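Local atomic coordinates of probable mRNA-capping enzyme (Acanthamoeba polyphaga mimivirus, PDB entry 3BGY), a protein that forms the RNA triphosphatase part of a viral mRNA-capping enzyme, removing the terminal phosphate from the 5'-triphosphate end of mRNA before the cap is added. Residues I124-K133 / K145-V153; I170-Y178 / D189-I199. All coordinates share one frame; numbering follows the deposited sequence.

Interaction 1: I124-K133 / K145-V153. With ACT (acetate ion), chain D.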
loop_
_atom_site.group_PDB
_atom_site.type_symbol
_atom_site.label_atom_id
_atom_site.label_comp_id
_atom_site.label_asym_id
_atom_site.label_seq_id
_atom_site.Cartn_x
_atom_site.Cartn_y
_atom_site.Cartn_z
ATOM N N ILE A 124 5.008 -2.121 -11.009
ATOM C CA ILE A 124 4.598 -0.811 -11.511
ATOM C C ILE A 124 3.089 -0.700 -11.510
ATOM O O ILE A 124 2.387 -1.615 -11.951
ATOM C CB ILE A 124 5.108 -0.609 -12.973
ATOM C CG1 ILE A 124 6.623 -0.810 -13.037
ATOM C CG2 ILE A 124 4.740 0.766 -13.468
ATOM C CD1 ILE A 124 7.246 -0.579 -14.407
ATOM N N VAL A 125 2.591 0.415 -10.965
ATOM C CA VAL A 125 1.167 0.654 -10.902
ATOM C C VAL A 125 0.821 2.100 -11.209
ATOM O O VAL A 125 1.605 3.019 -10.955
ATOM C CB VAL A 125 0.531 0.327 -9.468
ATOM C CG1 VAL A 125 0.605 -1.167 -9.132
ATOM C CG2 VAL A 125 1.163 1.178 -8.356
ATOM N N TYR A 126 -0.357 2.281 -11.781
ATOM C CA TYR A 126 -0.887 3.610 -12.029
ATOM C C TYR A 126 -2.068 3.693 -11.057
ATOM O O TYR A 126 -3.006 2.898 -11.118
ATOM C CB TYR A 126 -1.313 3.788 -13.488
ATOM C CG TYR A 126 -2.026 5.101 -13.721
ATOM C CD1 TYR A 126 -1.307 6.313 -13.829
ATOM C CD2 TYR A 126 -3.435 5.141 -13.792
ATOM C CE1 TYR A 126 -1.987 7.546 -13.990
ATOM C CE2 TYR A 126 -4.117 6.351 -13.960
ATOM C CZ TYR A 126 -3.386 7.545 -14.061
ATOM O OH TYR A 126 -4.074 8.718 -14.223
ATOM N N LYS A 127 -2.016 4.691 -10.186
ATOM C CA LYS A 127 -3.021 4.861 -9.144
ATOM C C LYS A 127 -3.922 6.022 -9.479
ATOM O O LYS A 127 -3.456 7.157 -9.561
ATOM C CB LYS A 127 -2.327 5.121 -7.805
ATOM C CG LYS A 127 -1.488 3.975 -7.282
ATOM C CD LYS A 127 -0.688 4.385 -6.031
ATOM C CE LYS A 127 -1.452 4.138 -4.722
ATOM N NZ LYS A 127 -2.802 4.772 -4.639
ATOM N N ASN A 128 -5.199 5.731 -9.715
ATOM C CA ASN A 128 -6.166 6.782 -10.034
ATOM C C ASN A 128 -6.742 7.202 -8.686
ATOM O O ASN A 128 -7.661 6.567 -8.157
ATOM C CB ASN A 128 -7.276 6.267 -10.985
ATOM C CG ASN A 128 -8.308 7.344 -11.343
ATOM O OD1 ASN A 128 -8.414 8.388 -10.687
ATOM N ND2 ASN A 128 -9.115 7.058 -12.348
ATOM N N ARG A 129 -6.169 8.265 -8.137
ATOM C CA ARG A 129 -6.586 8.759 -6.840
ATOM C C ARG A 129 -7.948 9.442 -6.813
ATOM O O ARG A 129 -8.493 9.679 -5.737
ATOM C CB ARG A 129 -5.489 9.637 -6.246
ATOM C CG ARG A 129 -4.231 8.830 -5.901
ATOM C CD ARG A 129 -3.435 9.452 -4.764
ATOM N NE ARG A 129 -2.469 8.506 -4.206
ATOM C CZ ARG A 129 -1.449 8.835 -3.412
ATOM N NH1 ARG A 129 -1.242 10.103 -3.064
ATOM N NH2 ARG A 129 -0.610 7.896 -2.987
ATOM N N GLY A 130 -8.528 9.663 -7.992
ATOM C CA GLY A 130 -9.817 10.329 -8.081
ATOM C C GLY A 130 -11.043 9.439 -8.136
ATOM O O GLY A 130 -12.155 9.927 -7.926
ATOM N N SER A 131 -10.851 8.142 -8.372
ATOM C CA SER A 131 -11.969 7.201 -8.477
ATOM C C SER A 131 -12.361 6.517 -7.181
ATOM O O SER A 131 -13.426 5.894 -7.085
ATOM C CB SER A 131 -11.636 6.125 -9.499
ATOM O OG SER A 131 -10.559 5.355 -9.025
ATOM N N GLY A 132 -11.478 6.615 -6.202
ATOM C CA GLY A 132 -11.722 5.975 -4.932
ATOM C C GLY A 132 -12.620 6.626 -3.908
ATOM O O GLY A 132 -12.738 7.857 -3.870
ATOM N N LYS A 133 -13.304 5.778 -3.134
ATOM C CA LYS A 133 -14.166 6.224 -2.049
ATOM C C LYS A 133 -13.378 5.942 -0.766
ATOM O O LYS A 133 -12.691 4.931 -0.649
ATOM C CB LYS A 133 -15.505 5.470 -2.051
ATOM C CG LYS A 133 -16.494 5.921 -0.970
ATOM C CD LYS A 133 -17.926 5.477 -1.274
ATOM C CE LYS A 133 -18.857 5.713 -0.077
ATOM N NZ LYS A 133 -18.956 7.138 0.350
ATOM N N LYS A 145 -11.088 2.177 2.553
ATOM C CA LYS A 145 -10.781 2.809 1.282
ATOM C C LYS A 145 -10.855 1.841 0.136
ATOM O O LYS A 145 -10.462 0.681 0.278
ATOM C CB LYS A 145 -9.339 3.370 1.335
ATOM C CG LYS A 145 -8.820 4.189 0.129
ATOM C CD LYS A 145 -7.304 4.403 0.242
ATOM C CE LYS A 145 -6.761 5.376 -0.806
ATOM N NZ LYS A 145 -5.265 5.448 -0.793
ATOM N N SER A 146 -11.428 2.316 -0.957
ATOM C CA SER A 146 -11.470 1.540 -2.171
ATOM C C SER A 146 -10.715 2.443 -3.123
ATOM O O SER A 146 -10.852 3.675 -3.042
ATOM C CB SER A 146 -12.898 1.332 -2.665
ATOM O OG SER A 146 -12.934 0.358 -3.699
ATOM N N THR A 147 -9.765 1.865 -3.854
ATOM C CA THR A 147 -9.049 2.636 -4.855
ATOM C C THR A 147 -8.643 1.830 -6.075
ATOM O O THR A 147 -8.416 0.617 -5.981
ATOM C CB THR A 147 -7.843 3.395 -4.235
ATOM O OG1 THR A 147 -7.361 4.375 -5.160
ATOM C CG2 THR A 147 -6.742 2.454 -3.811
ATOM N N GLU A 148 -8.549 2.527 -7.204
ATOM C CA GLU A 148 -8.178 1.910 -8.475
ATOM C C GLU A 148 -6.674 1.948 -8.647
ATOM O O GLU A 148 -6.073 3.021 -8.636
ATOM C CB GLU A 148 -8.860 2.655 -9.609
ATOM C CG GLU A 148 -8.723 2.007 -10.964
ATOM C CD GLU A 148 -9.292 2.874 -12.091
ATOM O OE1 GLU A 148 -9.799 3.988 -11.821
ATOM O OE2 GLU A 148 -9.246 2.419 -13.236
ATOM N N GLU A 149 -6.076 0.771 -8.834
ATOM C CA GLU A 149 -4.645 0.645 -8.987
ATOM C C GLU A 149 -4.455 -0.315 -10.133
ATOM O O GLU A 149 -4.671 -1.517 -9.992
ATOM C CB GLU A 149 -3.996 0.099 -7.691
ATOM C CG GLU A 149 -4.117 1.054 -6.471
ATOM C CD GLU A 149 -3.265 0.666 -5.273
ATOM O OE1 GLU A 149 -2.058 0.389 -5.451
ATOM O OE2 GLU A 149 -3.804 0.673 -4.143
ATOM N N ILE A 150 -4.006 0.220 -11.265
ATOM C CA ILE A 150 -3.816 -0.598 -12.464
ATOM C C ILE A 150 -2.382 -1.090 -12.560
ATOM O O ILE A 150 -1.459 -0.292 -12.703
ATOM C CB ILE A 150 -4.216 0.229 -13.722
ATOM C CG1 ILE A 150 -5.650 0.743 -13.561
ATOM C CG2 ILE A 150 -4.059 -0.629 -15.007
ATOM C CD1 ILE A 150 -6.143 1.676 -14.662
ATOM N N PRO A 151 -2.177 -2.420 -12.532
ATOM C CA PRO A 151 -0.805 -2.933 -12.614
ATOM C C PRO A 151 -0.351 -2.985 -14.056
ATOM O O PRO A 151 -1.139 -3.275 -14.958
ATOM C CB PRO A 151 -0.930 -4.363 -12.056
ATOM C CG PRO A 151 -2.287 -4.412 -11.425
ATOM C CD PRO A 151 -3.118 -3.523 -12.281
ATOM N N LEU A 152 0.901 -2.608 -14.275
ATOM C CA LEU A 152 1.486 -2.677 -15.609
ATOM C C LEU A 152 2.368 -3.903 -15.506
ATOM O O LEU A 152 3.311 -3.913 -14.719
ATOM C CB LEU A 152 2.306 -1.423 -15.916
ATOM C CG LEU A 152 1.571 -0.185 -16.414
ATOM C CD1 LEU A 152 0.910 0.564 -15.261
ATOM C CD2 LEU A 152 2.581 0.709 -17.116
ATOM N N VAL A 153 2.006 -4.959 -16.234
ATOM C CA VAL A 153 2.735 -6.229 -16.182
ATOM C C VAL A 153 3.526 -6.621 -17.428
ATOM O O VAL A 153 3.270 -6.121 -18.530
ATOM C CB VAL A 153 1.811 -7.399 -15.767
ATOM C CG1 VAL A 153 1.485 -7.307 -14.275
ATOM C CG2 VAL A 153 0.543 -7.393 -16.598
HETATM C C ACT D . -1.850 11.302 -15.439
HETATM O O ACT D . -1.800 12.366 -16.286
HETATM O OXT ACT D . -2.877 10.960 -14.904
HETATM C CH3 ACT D . -0.629 10.523 -15.178
HETATM O O HOH W 1 3.938 -4.663 -12.048
HETATM O O HOH W 2 -3.394 6.230 -2.586
#
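Y126 and I150 face each other in a beta hairpin. Strands 122-136 and 142-152 run antiparallel as neighbours in the closed eight-stranded barrel of a tunnel triphosphatase.

The backbone bonds set the register. Y126 and I150 form a hydrogen-bonded pair, with Y126 N to I150 O and I150 N to Y126 O both at 2.9 Å. L152 N gives a nearly straight bond to I124 O (175° at the hydrogen). A type I turn from N128 to S131 then interrupts the first strand. N128 OD1 accepts from G130 N at 3.0 Å, which makes an Asx turn. Beyond the turn S146 N bonds to K133 O.

K127 and E149 lie on the face with V125. They form a non-hydrogen-bonded pair. Both turn CG anti to the carbonyl carbon (chi1 -65° in each), and their chains run side by side in the same direction. K127 then bends at chi3 and chi4, leaving its NZ 4.2 Å from E149 OE2, beyond a salt bridge. One water accepts from K127 NZ at 2.6 Å and from K145 NZ at 2.7 Å, bridging the two amines. E149 also has a long, weak ion pair with R85. A charged face of this kind is consistent with the tunnel wall of this fold.

I124, Y126, I150 and L152 make apolar contacts on the opposite face, which N128 and E148 share. E148 OE1 lies 3.2 Å from both N128 ND2 and S131 OG. I124 CG2 packs against L152 CB at 4.1 Å, and L152 CD1 reaches Y126 CB. The I150 CD1 methyl lies at the edge of the Y126 ring. An acetate ion, probably from the crystallisation liquor, sits at the phenol end, where Y126 OH donates to its OXT at 2.6 Å.

Interaction 2: I170-Y178 / D189-I199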
loop_
_atom_site.group_PDB
_atom_site.type_symbol
_atom_site.label_atom_id
_atom_site.label_comp_id
_atom_site.label_asym_id
_atom_site.label_seq_id
_atom_site.Cartn_x
_atom_site.Cartn_y
_atom_site.Cartn_z
ATOM N N ILE A 170 7.940 14.128 -6.861
ATOM C CA ILE A 170 8.402 12.762 -6.603
ATOM C C ILE A 170 8.465 12.501 -5.103
ATOM O O ILE A 170 8.864 13.373 -4.325
ATOM C CB ILE A 170 9.784 12.455 -7.213
ATOM C CG1 ILE A 170 9.814 12.852 -8.689
ATOM C CG2 ILE A 170 10.075 10.941 -7.136
ATOM C CD1 ILE A 170 11.207 12.861 -9.264
ATOM N N MET A 171 8.046 11.304 -4.709
ATOM C CA MET A 171 8.087 10.894 -3.312
ATOM C C MET A 171 8.749 9.525 -3.220
ATOM O O MET A 171 8.558 8.668 -4.099
ATOM C CB MET A 171 6.681 10.862 -2.709
ATOM C CG MET A 171 6.632 10.457 -1.241
ATOM S SD MET A 171 4.960 10.436 -0.652
ATOM C CE MET A 171 4.171 9.351 -1.886
ATOM N N TYR A 172 9.561 9.358 -2.176
ATOM C CA TYR A 172 10.290 8.113 -1.924
ATOM C C TYR A 172 9.866 7.503 -0.616
ATOM O O TYR A 172 9.701 8.212 0.370
ATOM C CB TYR A 172 11.790 8.373 -1.845
ATOM C CG TYR A 172 12.315 9.063 -3.073
ATOM C CD1 TYR A 172 12.666 8.321 -4.214
ATOM C CD2 TYR A 172 12.391 10.476 -3.139
ATOM C CE1 TYR A 172 13.079 8.961 -5.391
ATOM C CE2 TYR A 172 12.810 11.141 -4.343
ATOM C CZ TYR A 172 13.148 10.360 -5.446
ATOM O OH TYR A 172 13.567 10.949 -6.601
ATOM N N ARG A 173 9.579 6.205 -0.639
ATOM C CA ARG A 173 9.218 5.507 0.587
ATOM C C ARG A 173 9.990 4.206 0.623
ATOM O O ARG A 173 9.834 3.389 -0.268
ATOM C CB ARG A 173 7.714 5.223 0.673
ATOM C CG ARG A 173 6.890 6.473 0.928
ATOM C CD ARG A 173 5.423 6.181 1.102
ATOM N NE ARG A 173 4.716 7.418 1.430
ATOM C CZ ARG A 173 3.480 7.717 1.040
ATOM N NH1 ARG A 173 2.781 6.870 0.293
ATOM N NH2 ARG A 173 2.964 8.904 1.344
ATOM N N TYR A 174 10.846 4.053 1.628
ATOM C CA TYR A 174 11.608 2.824 1.809
ATOM C C TYR A 174 10.799 2.056 2.845
ATOM O O TYR A 174 10.573 2.528 3.987
ATOM C CB TYR A 174 13.023 3.079 2.326
ATOM C CG TYR A 174 13.839 1.799 2.386
ATOM C CD1 TYR A 174 14.172 1.112 1.215
ATOM C CD2 TYR A 174 14.214 1.229 3.624
ATOM C CE1 TYR A 174 14.859 -0.130 1.261
ATOM C CE2 TYR A 174 14.911 -0.016 3.683
ATOM C CZ TYR A 174 15.225 -0.681 2.500
ATOM O OH TYR A 174 15.910 -1.881 2.576
ATOM N N LYS A 175 10.423 0.843 2.474
ATOM C CA LYS A 175 9.550 0.038 3.327
ATOM C C LYS A 175 10.032 -1.337 3.705
ATOM O O LYS A 175 10.678 -1.994 2.884
ATOM C CB LYS A 175 8.244 -0.159 2.558
ATOM C CG LYS A 175 7.419 1.129 2.355
ATOM C CD LYS A 175 6.120 0.833 1.624
ATOM C CE LYS A 175 5.286 2.081 1.455
ATOM N NZ LYS A 175 3.969 1.776 0.827
ATOM N N THR A 176 9.727 -1.750 4.946
ATOM C CA THR A 176 9.987 -3.118 5.409
ATOM C C THR A 176 8.564 -3.562 5.730
ATOM O O THR A 176 7.959 -3.106 6.716
ATOM C CB THR A 176 10.925 -3.207 6.636
ATOM O OG1 THR A 176 12.211 -2.703 6.257
ATOM C CG2 THR A 176 11.089 -4.688 7.082
ATOM N N ARG A 177 8.093 -4.509 4.943
ATOM C CA ARG A 177 6.733 -4.988 5.088
ATOM C C ARG A 177 6.691 -6.443 5.496
ATOM O O ARG A 177 7.598 -7.219 5.195
ATOM C CB ARG A 177 6.009 -4.787 3.747
ATOM C CG ARG A 177 4.505 -5.143 3.696
ATOM C CD ARG A 177 3.934 -4.915 2.302
ATOM N NE ARG A 177 4.599 -5.729 1.281
ATOM C CZ ARG A 177 4.367 -5.649 -0.033
ATOM N NH1 ARG A 177 3.485 -4.787 -0.518
ATOM N NH2 ARG A 177 5.009 -6.451 -0.869
ATOM N N TYR A 178 5.704 -6.752 6.325
ATOM C CA TYR A 178 5.430 -8.122 6.725
ATOM C C TYR A 178 3.975 -8.310 6.300
ATOM O O TYR A 178 3.118 -7.491 6.653
ATOM C CB TYR A 178 5.560 -8.324 8.233
ATOM C CG TYR A 178 6.930 -8.058 8.776
ATOM C CD1 TYR A 178 7.319 -6.746 9.101
ATOM C CD2 TYR A 178 7.861 -9.097 8.933
ATOM C CE1 TYR A 178 8.630 -6.459 9.574
ATOM C CE2 TYR A 178 9.182 -8.830 9.400
ATOM C CZ TYR A 178 9.555 -7.509 9.716
ATOM O OH TYR A 178 10.839 -7.228 10.140
ATOM N N ASP A 189 -1.191 -6.483 6.372
ATOM C CA ASP A 189 0.105 -5.897 5.982
ATOM C C ASP A 189 0.522 -4.944 7.083
ATOM O O ASP A 189 -0.263 -4.092 7.482
ATOM C CB ASP A 189 0.009 -5.067 4.706
ATOM C CG ASP A 189 -0.240 -5.899 3.466
ATOM O OD1 ASP A 189 0.002 -7.129 3.491
ATOM O OD2 ASP A 189 -0.651 -5.287 2.459
ATOM N N ILE A 190 1.731 -5.108 7.600
ATOM C CA ILE A 190 2.243 -4.204 8.638
ATOM C C ILE A 190 3.571 -3.728 8.097
ATOM O O ILE A 190 4.458 -4.540 7.794
ATOM C CB ILE A 190 2.319 -4.875 10.055
ATOM C CG1 ILE A 190 2.842 -3.905 11.111
ATOM C CG2 ILE A 190 3.204 -6.070 10.065
ATOM C CD1 ILE A 190 1.883 -2.925 11.639
ATOM N N THR A 191 3.757 -2.413 8.101
ATOM C CA THR A 191 4.937 -1.849 7.447
ATOM C C THR A 191 5.663 -0.767 8.222
ATOM O O THR A 191 5.036 0.080 8.849
ATOM C CB THR A 191 4.497 -1.231 6.085
ATOM O OG1 THR A 191 3.699 -2.159 5.342
ATOM C CG2 THR A 191 5.695 -0.891 5.209
ATOM N N ASP A 192 6.998 -0.848 8.199
ATOM C CA ASP A 192 7.881 0.160 8.804
ATOM C C ASP A 192 8.200 1.012 7.556
ATOM O O ASP A 192 8.814 0.517 6.595
ATOM C CB ASP A 192 9.127 -0.551 9.356
ATOM C CG ASP A 192 10.262 0.407 9.733
ATOM O OD1 ASP A 192 10.401 1.492 9.133
ATOM O OD2 ASP A 192 11.060 0.040 10.614
ATOM N N VAL A 193 7.762 2.273 7.542
ATOM C CA VAL A 193 7.942 3.111 6.348
ATOM C C VAL A 193 8.804 4.342 6.613
ATOM O O VAL A 193 8.554 5.089 7.566
ATOM C CB VAL A 193 6.548 3.655 5.825
ATOM C CG1 VAL A 193 6.696 4.480 4.529
ATOM C CG2 VAL A 193 5.528 2.569 5.643
ATOM N N LYS A 194 9.784 4.582 5.734
ATOM C CA LYS A 194 10.634 5.787 5.816
ATOM C C LYS A 194 10.233 6.613 4.598
ATOM O O LYS A 194 10.396 6.168 3.467
ATOM C CB LYS A 194 12.127 5.422 5.827
ATOM C CG LYS A 194 12.558 4.878 7.216
ATOM C CD LYS A 194 13.989 4.372 7.207
ATOM C CE LYS A 194 14.360 3.679 8.520
ATOM N NZ LYS A 194 14.000 4.501 9.733
ATOM N N SER A 195 9.696 7.806 4.836
ATOM C CA SER A 195 9.235 8.675 3.756
ATOM C C SER A 195 10.042 9.959 3.628
ATOM O O SER A 195 10.538 10.492 4.624
ATOM C CB SER A 195 7.758 9.036 3.963
ATOM O OG SER A 195 6.956 7.873 4.063
ATOM N N SER A 196 10.224 10.394 2.384
ATOM C CA SER A 196 10.939 11.636 2.074
ATOM C C SER A 196 10.700 12.169 0.660
ATOM O O SER A 196 10.486 11.389 -0.281
ATOM C CB SER A 196 12.455 11.430 2.245
ATOM O OG SER A 196 13.164 12.643 2.007
ATOM N N PRO A 197 10.679 13.517 0.494
ATOM C CA PRO A 197 10.490 14.068 -0.852
ATOM C C PRO A 197 11.817 14.023 -1.656
ATOM O O PRO A 197 11.817 14.300 -2.844
ATOM C CB PRO A 197 10.016 15.516 -0.579
ATOM C CG PRO A 197 10.658 15.851 0.735
ATOM C CD PRO A 197 10.516 14.575 1.533
ATOM N N ILE A 198 12.941 13.743 -0.991
ATOM C CA ILE A 198 14.251 13.648 -1.666
ATOM C C ILE A 198 14.943 12.333 -1.295
ATOM O O ILE A 198 14.529 11.667 -0.356
ATOM C CB ILE A 198 15.190 14.862 -1.367
ATOM C CG1 ILE A 198 15.502 14.956 0.124
ATOM C CG2 ILE A 198 14.558 16.171 -1.902
ATOM C CD1 ILE A 198 16.608 15.922 0.471
ATOM N N ILE A 199 15.966 11.943 -2.061
ATOM C CA ILE A 199 16.709 10.698 -1.810
ATOM C C ILE A 199 17.670 10.768 -0.622
ATOM O O ILE A 199 17.809 9.800 0.128
ATOM C CB ILE A 199 17.509 10.280 -3.110
ATOM C CG1 ILE A 199 16.522 9.944 -4.237
ATOM C CG2 ILE A 199 18.378 9.051 -2.864
ATOM C CD1 ILE A 199 17.107 9.928 -5.671
HETATM O O HOH W 3 11.709 1.395 6.444
#
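Y172 turns CG anti to its carbonyl carbon (chi1 -55°), and its ring then lies against I199, just past the end of the partner strand. The two strands, 169-183 and 186-196, form an antiparallel hairpin in the wall of the tunnel barrel. I199 CG1 sits over one face of the Y172 ring, 3.8 Å from the centroid and 19° off the normal, a CH-pi contact displaced toward the rim. P197 O meets the same ring at its edge, 3.6 Å from Y172 CE2.

The backbone pairing is regular. Y172 with S196, Y174 with K194, T176 with D192 and Y178 with I190 are all hydrogen-bonded pairs. Each gives two bonds, so eight backbone bonds join the strands.

K175 and V193 form a non-hydrogen-bonded pair, and their side chains run alongside each other. The extended K175 chain passes T191 as well, with K175 CB 3.7 Å from T191 CG2. Its amine has a long, weak ion pair with D73. This basic side chain fits the charged lining expected of a triphosphate tunnel.

The other face carries Y174, T176, D192 and K194. A water lies within bonding distance of both Y174 O and D192 OD1. The polar ends on this face are also bonded outside the hairpin: D192 OD1 to S207 OG, K194 NZ to V205 O and S207 OG, and T176 OG1 to N70 OD1 on the neighbouring strand.

Near the far end, Y178 CB packs on I190 CG2 at 3.7 Å, while helix 47-60 touches both residues. After the second strand the chain bends through an ST turn, in which S196 OG accepts from I198 N at 3.2 Å.

From the N terminus, interaction 1 comes first. It joins strand 122-136 to strand 142-152 and closes a short hairpin loop. The chain then leads on to strand 169-183, and interaction 2 closes the next hairpin with strand 186-196. They are in series and neither nest nor cross. The centres of interactions 1 and 2 are about 18 Å apart, on opposite sides of the chain's centre. The nearest atoms of interactions 1 and 2 are about 5 Å apart, without touching. Between the hairpins, strands 83-88 and 66-77 complete one route round the barrel; strands 36-42 and 208-215 flank the hairpins on the other. The two hairpins form different parts of the wall of one closed barrel.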